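Local coordinates for protein chitooligosaccharide oxidase (Gibberella zeae, PDB 6Y0R) that oxidises the C1 hydroxyl of chitooligosaccharides to the lactone, using a bicovalently bound FAD and reducing molecular oxygen to hydrogen peroxide, at residues H136-L141 against L149-C154; L240-N245 against Q249-F254. All blocks are in the same frame, centred on the assembly; numbering follows the deposited sequence.

Interaction 1 (H136-L141 against L149-C154). With FAD (flavin-adenine dinucleotide), chain B.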
loop_
_atom_site.group_PDB
_atom_site.type_symbol
_atom_site.label_atom_id
_atom_site.label_comp_id
_atom_site.label_asym_id
_atom_site.label_seq_id
_atom_site.Cartn_x
_atom_site.Cartn_y
_atom_site.Cartn_z
ATOM N N HIS A 136 6.777 11.526 -7.691
ATOM C CA HIS A 136 7.289 11.737 -9.064
ATOM C C HIS A 136 6.172 11.440 -10.063
ATOM O O HIS A 136 5.987 12.172 -11.026
ATOM C CB HIS A 136 8.532 10.896 -9.301
ATOM C CG HIS A 136 9.066 11.041 -10.678
ATOM N ND1 HIS A 136 9.558 12.275 -11.156
ATOM C CD2 HIS A 136 9.195 10.145 -11.679
ATOM C CE1 HIS A 136 9.990 12.088 -12.401
ATOM N NE2 HIS A 136 9.774 10.786 -12.751
ATOM N N VAL A 137 5.402 10.383 -9.850
ATOM C CA VAL A 137 4.199 10.091 -10.650
ATOM C C VAL A 137 3.284 11.311 -10.650
ATOM O O VAL A 137 2.845 11.755 -11.749
ATOM C CB VAL A 137 3.446 8.866 -10.122
ATOM C CG1 VAL A 137 2.088 8.693 -10.788
ATOM C CG2 VAL A 137 4.305 7.632 -10.329
ATOM N N ALA A 138 2.941 11.806 -9.450
ATOM C CA ALA A 138 1.948 12.892 -9.338
ATOM C C ALA A 138 2.513 14.157 -10.014
ATOM O O ALA A 138 1.777 14.806 -10.797
ATOM C CB ALA A 138 1.594 13.179 -7.914
ATOM N N THR A 139 3.792 14.448 -9.780
ATOM C CA THR A 139 4.426 15.672 -10.342
ATOM C C THR A 139 4.391 15.595 -11.872
ATOM O O THR A 139 4.006 16.580 -12.563
ATOM C CB THR A 139 5.848 15.840 -9.802
ATOM O OG1 THR A 139 5.728 16.019 -8.389
ATOM C CG2 THR A 139 6.557 17.039 -10.394
ATOM N N GLU A 140 4.805 14.463 -12.435
ATOM C CA GLU A 140 4.896 14.291 -13.908
ATOM C C GLU A 140 3.519 14.297 -14.542
ATOM O O GLU A 140 3.345 14.936 -15.569
ATOM C CB GLU A 140 5.643 13.012 -14.296
ATOM C CG GLU A 140 7.136 13.125 -14.069
ATOM C CD GLU A 140 7.858 14.067 -15.027
ATOM O OE1 GLU A 140 7.284 14.387 -16.066
ATOM O OE2 GLU A 140 9.009 14.462 -14.720
ATOM N N LEU A 141 2.525 13.615 -13.981
ATOM C CA LEU A 141 1.201 13.602 -14.620
ATOM C C LEU A 141 0.591 15.001 -14.544
ATOM O O LEU A 141 -0.119 15.392 -15.470
ATOM C CB LEU A 141 0.308 12.550 -13.963
ATOM C CG LEU A 141 0.756 11.112 -14.173
ATOM C CD1 LEU A 141 -0.248 10.184 -13.486
ATOM C CD2 LEU A 141 0.889 10.743 -15.658
ATOM N N LEU A 149 -3.539 9.967 -10.953
ATOM C CA LEU A 149 -3.950 8.599 -10.555
ATOM C C LEU A 149 -4.367 8.605 -9.099
ATOM O O LEU A 149 -4.085 9.573 -8.353
ATOM C CB LEU A 149 -2.790 7.636 -10.771
ATOM C CG LEU A 149 -2.397 7.429 -12.228
ATOM C CD1 LEU A 149 -1.180 6.531 -12.266
ATOM C CD2 LEU A 149 -3.557 6.863 -13.030
ATOM N N ALA A 150 -5.106 7.554 -8.740
ATOM C CA ALA A 150 -5.613 7.395 -7.368
ATOM C C ALA A 150 -4.563 6.617 -6.592
ATOM O O ALA A 150 -4.516 5.455 -6.698
ATOM C CB ALA A 150 -6.941 6.698 -7.363
ATOM N N HIS A 151 -3.710 7.302 -5.874
ATOM C CA HIS A 151 -2.619 6.682 -5.100
ATOM C C HIS A 151 -2.604 7.320 -3.723
ATOM O O HIS A 151 -3.424 8.240 -3.441
ATOM C CB HIS A 151 -1.286 6.816 -5.813
ATOM C CG HIS A 151 -0.944 8.235 -6.147
ATOM N ND1 HIS A 151 -0.633 9.182 -5.179
ATOM C CD2 HIS A 151 -0.931 8.863 -7.339
ATOM C CE1 HIS A 151 -0.378 10.330 -5.790
ATOM N NE2 HIS A 151 -0.567 10.182 -7.109
ATOM N N GLY A 152 -1.795 6.732 -2.852
ATOM C CA GLY A 152 -1.689 7.107 -1.446
ATOM C C GLY A 152 -0.928 8.404 -1.280
ATOM O O GLY A 152 -0.535 9.064 -2.265
ATOM N N THR A 153 -0.688 8.740 -0.037
ATOM C CA THR A 153 -0.005 9.990 0.313
ATOM C C THR A 153 1.473 9.743 0.534
ATOM O O THR A 153 2.240 10.625 0.475
ATOM C CB THR A 153 -0.618 10.607 1.566
ATOM O OG1 THR A 153 -0.486 9.641 2.596
ATOM C CG2 THR A 153 -2.070 10.971 1.381
ATOM N N CYS A 154 2.037 8.609 0.779
ATOM C CA CYS A 154 3.501 9.017 0.918
ATOM C C CYS A 154 4.324 9.340 -0.373
ATOM O O CYS A 154 4.410 8.457 -1.195
ATOM C CB CYS A 154 4.031 7.837 1.671
ATOM S SG CYS A 154 3.210 7.813 3.269
HETATM P PA FAD B . 8.840 -2.389 -2.119
HETATM O O1A FAD B . 9.353 -2.738 -0.781
HETATM O O2A FAD B . 9.777 -2.026 -3.200
HETATM O O5B FAD B . 7.907 -3.552 -2.677
HETATM C C5B FAD B . 6.718 -3.964 -2.001
HETATM C C4B FAD B . 6.325 -5.352 -2.474
HETATM O O4B FAD B . 6.004 -5.307 -3.887
HETATM C C3B FAD B . 7.390 -6.463 -2.367
HETATM O O3B FAD B . 6.771 -7.752 -2.252
HETATM C C2B FAD B . 8.100 -6.360 -3.709
HETATM O O2B FAD B . 8.844 -7.524 -4.080
HETATM C C1B FAD B . 6.936 -6.089 -4.624
HETATM N N9A FAD B . 7.275 -5.371 -5.843
HETATM C C8A FAD B . 7.699 -4.070 -5.922
HETATM N N7A FAD B . 7.935 -3.689 -7.171
HETATM C C5A FAD B . 7.655 -4.815 -7.937
HETATM C C6A FAD B . 7.719 -5.058 -9.322
HETATM N N6A FAD B . 8.065 -4.101 -10.187
HETATM N N1A FAD B . 7.406 -6.303 -9.779
HETATM C C2A FAD B . 7.083 -7.234 -8.859
HETATM N N3A FAD B . 6.965 -7.113 -7.533
HETATM C C4A FAD B . 7.272 -5.867 -7.123
HETATM N N1 FAD B . -0.142 2.491 1.276
HETATM C C2 FAD B . -1.343 2.933 0.876
HETATM O O2 FAD B . -2.171 2.142 0.293
HETATM N N3 FAD B . -1.673 4.246 1.057
HETATM C C4 FAD B . -0.831 5.172 1.651
HETATM O O4 FAD B . -1.185 6.357 1.774
HETATM C C4X FAD B . 0.447 4.734 2.073
HETATM N N5 FAD B . 1.305 5.613 2.597
HETATM C C5X FAD B . 2.583 5.178 2.868
HETATM C C6 FAD B . 3.541 6.107 3.355
HETATM C C7 FAD B . 4.830 5.704 3.661
HETATM C C7M FAD B . 5.840 6.695 4.207
HETATM C C8 FAD B . 5.228 4.325 3.422
HETATM C C8M FAD B . 6.648 3.830 3.615
HETATM C C9 FAD B . 4.250 3.410 2.980
HETATM C C9A FAD B . 2.936 3.814 2.706
HETATM N N10 FAD B . 1.987 2.897 2.223
HETATM C C10 FAD B . 0.710 3.334 1.852
HETATM C "C1'" FAD B . 2.297 1.473 2.066
HETATM C "C2'" FAD B . 2.778 1.163 0.646
HETATM O "O2'" FAD B . 1.679 1.136 -0.265
HETATM C "C3'" FAD B . 3.466 -0.178 0.675
HETATM O "O3'" FAD B . 4.575 -0.038 1.592
HETATM C "C4'" FAD B . 3.928 -0.566 -0.731
HETATM O "O4'" FAD B . 4.001 -1.994 -0.888
HETATM C "C5'" FAD B . 5.269 0.056 -1.000
HETATM O "O5'" FAD B . 5.651 -0.118 -2.377
HETATM P P FAD B . 7.188 0.042 -2.730
HETATM O O1P FAD B . 7.355 -0.160 -4.190
HETATM O O2P FAD B . 7.770 1.271 -2.134
HETATM O O3P FAD B . 7.821 -1.169 -1.858
#
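The imidazole of His-151 meets the methyl of Ala-138 obliquely, with Ala-138 CB 3.8 Å from His-151 NE2 and CE1 slightly farther. The setting is the FAD-binding PCMH-type domain, and the contact illustrates how a cofactor loop can be seated on a helix segment, 136-141 of helix 134-145, that is not part of the flavin pocket. ND1, on another corner of the ring, donates to Gly-152 O in a nearly straight bond (170°); the acceptor lies in the ring plane, and the proton arrives on a lone pair of that carbonyl. A chi1 of 55° places CG between the backbone N and carbonyl carbon, bringing the ring of this loop residue to the helix. Thr-178 touches the same side chain.

At Leu-149 the join is purely aliphatic. This residue points its CG and CD1 at the helix, and Leu-141 CD1 packs 3.7 Å from Leu-149 CG. Val-137 crosses the same leucine at about a right angle, its CG1 carried there by a chi1 of 170° and lying 4.2 Å from Leu-149 CD1. Phe-224 and Thr-226 of strand 218-228 also pack on Leu-149.

Beyond His-151 the chain reaches the isoalloxazine. Gly-152 passes close to it, its CA 3.3 Å from FAD O4, and the backbone N of Thr-153 donates to that oxygen at 3.0 Å. Cys-154 then fixes the ring outright: its SG is bonded to FAD C6 at 1.7 Å.

Interaction 2 (L240-N245 against Q249-F254)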
loop_
_atom_site.group_PDB
_atom_site.type_symbol
_atom_site.label_atom_id
_atom_site.label_comp_id
_atom_site.label_asym_id
_atom_site.label_seq_id
_atom_site.Cartn_x
_atom_site.Cartn_y
_atom_site.Cartn_z
ATOM N N LEU A 240 -11.358 16.490 17.779
ATOM C CA LEU A 240 -12.355 15.866 18.666
ATOM C C LEU A 240 -11.810 15.845 20.090
ATOM O O LEU A 240 -10.597 15.754 20.259
ATOM C CB LEU A 240 -12.697 14.449 18.198
ATOM C CG LEU A 240 -13.417 14.337 16.851
ATOM C CD1 LEU A 240 -13.563 12.879 16.443
ATOM C CD2 LEU A 240 -14.773 15.022 16.907
ATOM N N ASN A 241 -12.727 15.870 21.058
ATOM C CA ASN A 241 -12.409 15.744 22.494
ATOM C C ASN A 241 -13.280 14.613 23.026
ATOM O O ASN A 241 -14.268 14.872 23.735
ATOM C CB ASN A 241 -12.614 17.100 23.168
ATOM C CG ASN A 241 -12.227 17.092 24.628
ATOM O OD1 ASN A 241 -11.358 16.336 25.052
ATOM N ND2 ASN A 241 -12.907 17.921 25.407
ATOM N N TRP A 242 -12.924 13.393 22.674
ATOM C CA TRP A 242 -13.667 12.179 23.036
ATOM C C TRP A 242 -13.015 11.493 24.223
ATOM O O TRP A 242 -11.800 11.632 24.419
ATOM C CB TRP A 242 -13.766 11.247 21.822
ATOM C CG TRP A 242 -14.713 11.730 20.766
ATOM C CD1 TRP A 242 -15.591 12.775 20.818
ATOM C CD2 TRP A 242 -14.929 11.093 19.497
ATOM N NE1 TRP A 242 -16.285 12.889 19.635
ATOM C CE2 TRP A 242 -15.921 11.844 18.811
ATOM C CE3 TRP A 242 -14.388 9.967 18.874
ATOM C CZ2 TRP A 242 -16.348 11.505 17.530
ATOM C CZ3 TRP A 242 -14.823 9.634 17.605
ATOM C CH2 TRP A 242 -15.804 10.376 16.954
ATOM N N ASP A 243 -13.817 10.732 24.933
ATOM C CA ASP A 243 -13.348 9.820 25.992
ATOM C C ASP A 243 -14.127 8.518 25.861
ATOM O O ASP A 243 -14.879 8.296 24.870
ATOM C CB ASP A 243 -13.467 10.474 27.370
ATOM C CG ASP A 243 -14.866 10.906 27.755
ATOM O OD1 ASP A 243 -15.830 10.444 27.118
ATOM O OD2 ASP A 243 -14.984 11.720 28.707
ATOM N N GLN A 244 -14.011 7.659 26.866
ATOM C CA GLN A 244 -14.624 6.319 26.816
ATOM C C GLN A 244 -16.149 6.450 26.692
ATOM O O GLN A 244 -16.752 5.590 26.039
ATOM C CB GLN A 244 -14.046 5.541 28.009
ATOM C CG GLN A 244 -14.405 4.073 28.026
ATOM C CD GLN A 244 -13.508 3.306 28.969
ATOM O OE1 GLN A 244 -12.816 3.873 29.809
ATOM N NE2 GLN A 244 -13.502 1.996 28.808
ATOM N N ASN A 245 -16.778 7.528 27.186
ATOM C CA ASN A 245 -18.255 7.694 27.107
ATOM C C ASN A 245 -18.737 8.158 25.728
ATOM O O ASN A 245 -19.907 7.894 25.416
ATOM C CB ASN A 245 -18.792 8.711 28.116
ATOM C CG ASN A 245 -18.629 8.242 29.544
ATOM O OD1 ASN A 245 -19.023 7.132 29.889
ATOM N ND2 ASN A 245 -18.024 9.071 30.371
ATOM N N GLN A 249 -19.963 5.919 20.323
ATOM C CA GLN A 249 -21.056 6.398 19.468
ATOM C C GLN A 249 -20.490 7.326 18.399
ATOM O O GLN A 249 -21.030 7.278 17.308
ATOM C CB GLN A 249 -22.115 7.176 20.246
ATOM C CG GLN A 249 -23.306 7.545 19.380
ATOM C CD GLN A 249 -24.207 6.379 19.109
ATOM O OE1 GLN A 249 -24.618 5.665 20.026
ATOM N NE2 GLN A 249 -24.507 6.158 17.846
ATOM N N GLY A 250 -19.435 8.084 18.693
ATOM C CA GLY A 250 -18.759 8.924 17.690
ATOM C C GLY A 250 -18.189 8.060 16.560
ATOM O O GLY A 250 -18.419 8.360 15.366
ATOM N N LEU A 251 -17.494 6.966 16.878
ATOM C CA LEU A 251 -16.939 6.064 15.817
ATOM C C LEU A 251 -18.060 5.399 15.028
ATOM O O LEU A 251 -17.998 5.328 13.785
ATOM C CB LEU A 251 -16.052 4.996 16.463
ATOM C CG LEU A 251 -14.796 5.509 17.146
ATOM C CD1 LEU A 251 -14.171 4.425 18.017
ATOM C CD2 LEU A 251 -13.805 6.035 16.136
ATOM N N TYR A 252 -19.120 4.993 15.726
ATOM C CA TYR A 252 -20.261 4.357 15.052
ATOM C C TYR A 252 -20.924 5.363 14.114
ATOM O O TYR A 252 -21.237 5.036 12.986
ATOM C CB TYR A 252 -21.251 3.805 16.072
ATOM C CG TYR A 252 -22.397 3.055 15.434
ATOM C CD1 TYR A 252 -22.237 1.751 15.013
ATOM C CD2 TYR A 252 -23.639 3.637 15.268
ATOM C CE1 TYR A 252 -23.285 1.054 14.440
ATOM C CE2 TYR A 252 -24.685 2.973 14.661
ATOM C CZ TYR A 252 -24.520 1.655 14.292
ATOM O OH TYR A 252 -25.545 0.972 13.701
ATOM N N ASP A 253 -21.095 6.604 14.558
ATOM C CA ASP A 253 -21.737 7.653 13.737
ATOM C C ASP A 253 -20.852 7.985 12.542
ATOM O O ASP A 253 -21.369 8.155 11.434
ATOM C CB ASP A 253 -21.996 8.914 14.529
ATOM C CG ASP A 253 -23.119 8.770 15.545
ATOM O OD1 ASP A 253 -23.943 7.811 15.405
ATOM O OD2 ASP A 253 -23.134 9.608 16.469
ATOM N N PHE A 254 -19.538 7.984 12.747
ATOM C CA PHE A 254 -18.575 8.170 11.640
ATOM C C PHE A 254 -18.786 7.076 10.595
ATOM O O PHE A 254 -18.902 7.326 9.389
ATOM C CB PHE A 254 -17.157 8.141 12.219
ATOM C CG PHE A 254 -16.025 8.361 11.243
ATOM C CD1 PHE A 254 -15.768 9.603 10.701
ATOM C CD2 PHE A 254 -15.206 7.309 10.894
ATOM C CE1 PHE A 254 -14.711 9.783 9.822
ATOM C CE2 PHE A 254 -14.138 7.490 10.020
ATOM C CZ PHE A 254 -13.905 8.729 9.465
HETATM O O HOH W 1 -20.638 6.295 23.237
#
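A strand-to-helix connection of the seven-stranded antiparallel sheet, the loop that leaves strand 233-239, next to the edge strand 305-310, and turns into helix 247-260, is closed here by a single tryptophan laid against the backbone of the helix it precedes. The six-membered part of the Trp-242 indole reaches Gly-250, with CH2 3.3 Å from the glycine C and CZ2 3.5 Å from its CA. The approach is oblique to the ring. Close packing depends on the glycine, because the direction in which a side chain would project there is occupied by the indole; with no side chain in the way, the ring comes right up to the main chain.

Next along the helix, Leu-251 extends the surface. Its chi1 of -65° turns CG anti to the carbonyl carbon and carries CD2 to the indole, 4.0 Å from Trp-242 CZ3. The same side chain also meets Phe-354 and Val-358 of helix 351-367. One face of the indole carries Leu-240 CD1, 3.2 Å above the plane and offset toward the rim, while Phe-300 meets Trp-242 edge to face.

Polar links complete the turn. A water molecule donates to Asn-245 O at 2.8 Å and accepts from Gln-249 N, joining the end of the loop to the first turn of the helix. On the helix itself, Gln-249 NE2 donates to Asp-253 OD1 at 3.0 Å, meeting the carboxylate from above its plane. Leu-251 and Phe-254 both rest on Met-376 of strand 371-378, so the helix is packed on an antiparallel sheet, as in the substrate domain of flavin-linked oxidases of this family.

Interaction 1 closes before interaction 2 opens along the chain, and their centres lie 33 Å apart, with nearest atoms about 15 Å apart and no touch. They share no helix, strand or sheet. The 136-141 and 149-154 segments belong to the FAD-binding PCMH-type region, the centre of their contact about 13 Å from the chain's centre, whereas that of 240-245 and 249-254 lies about 28 Å out, beside the seven-stranded antiparallel sheet. Both set a loop against a helix near it in sequence, one buried beside the cofactor and one at the periphery. The same local principle thus serves a flavin site in the first case and plain packing in the second.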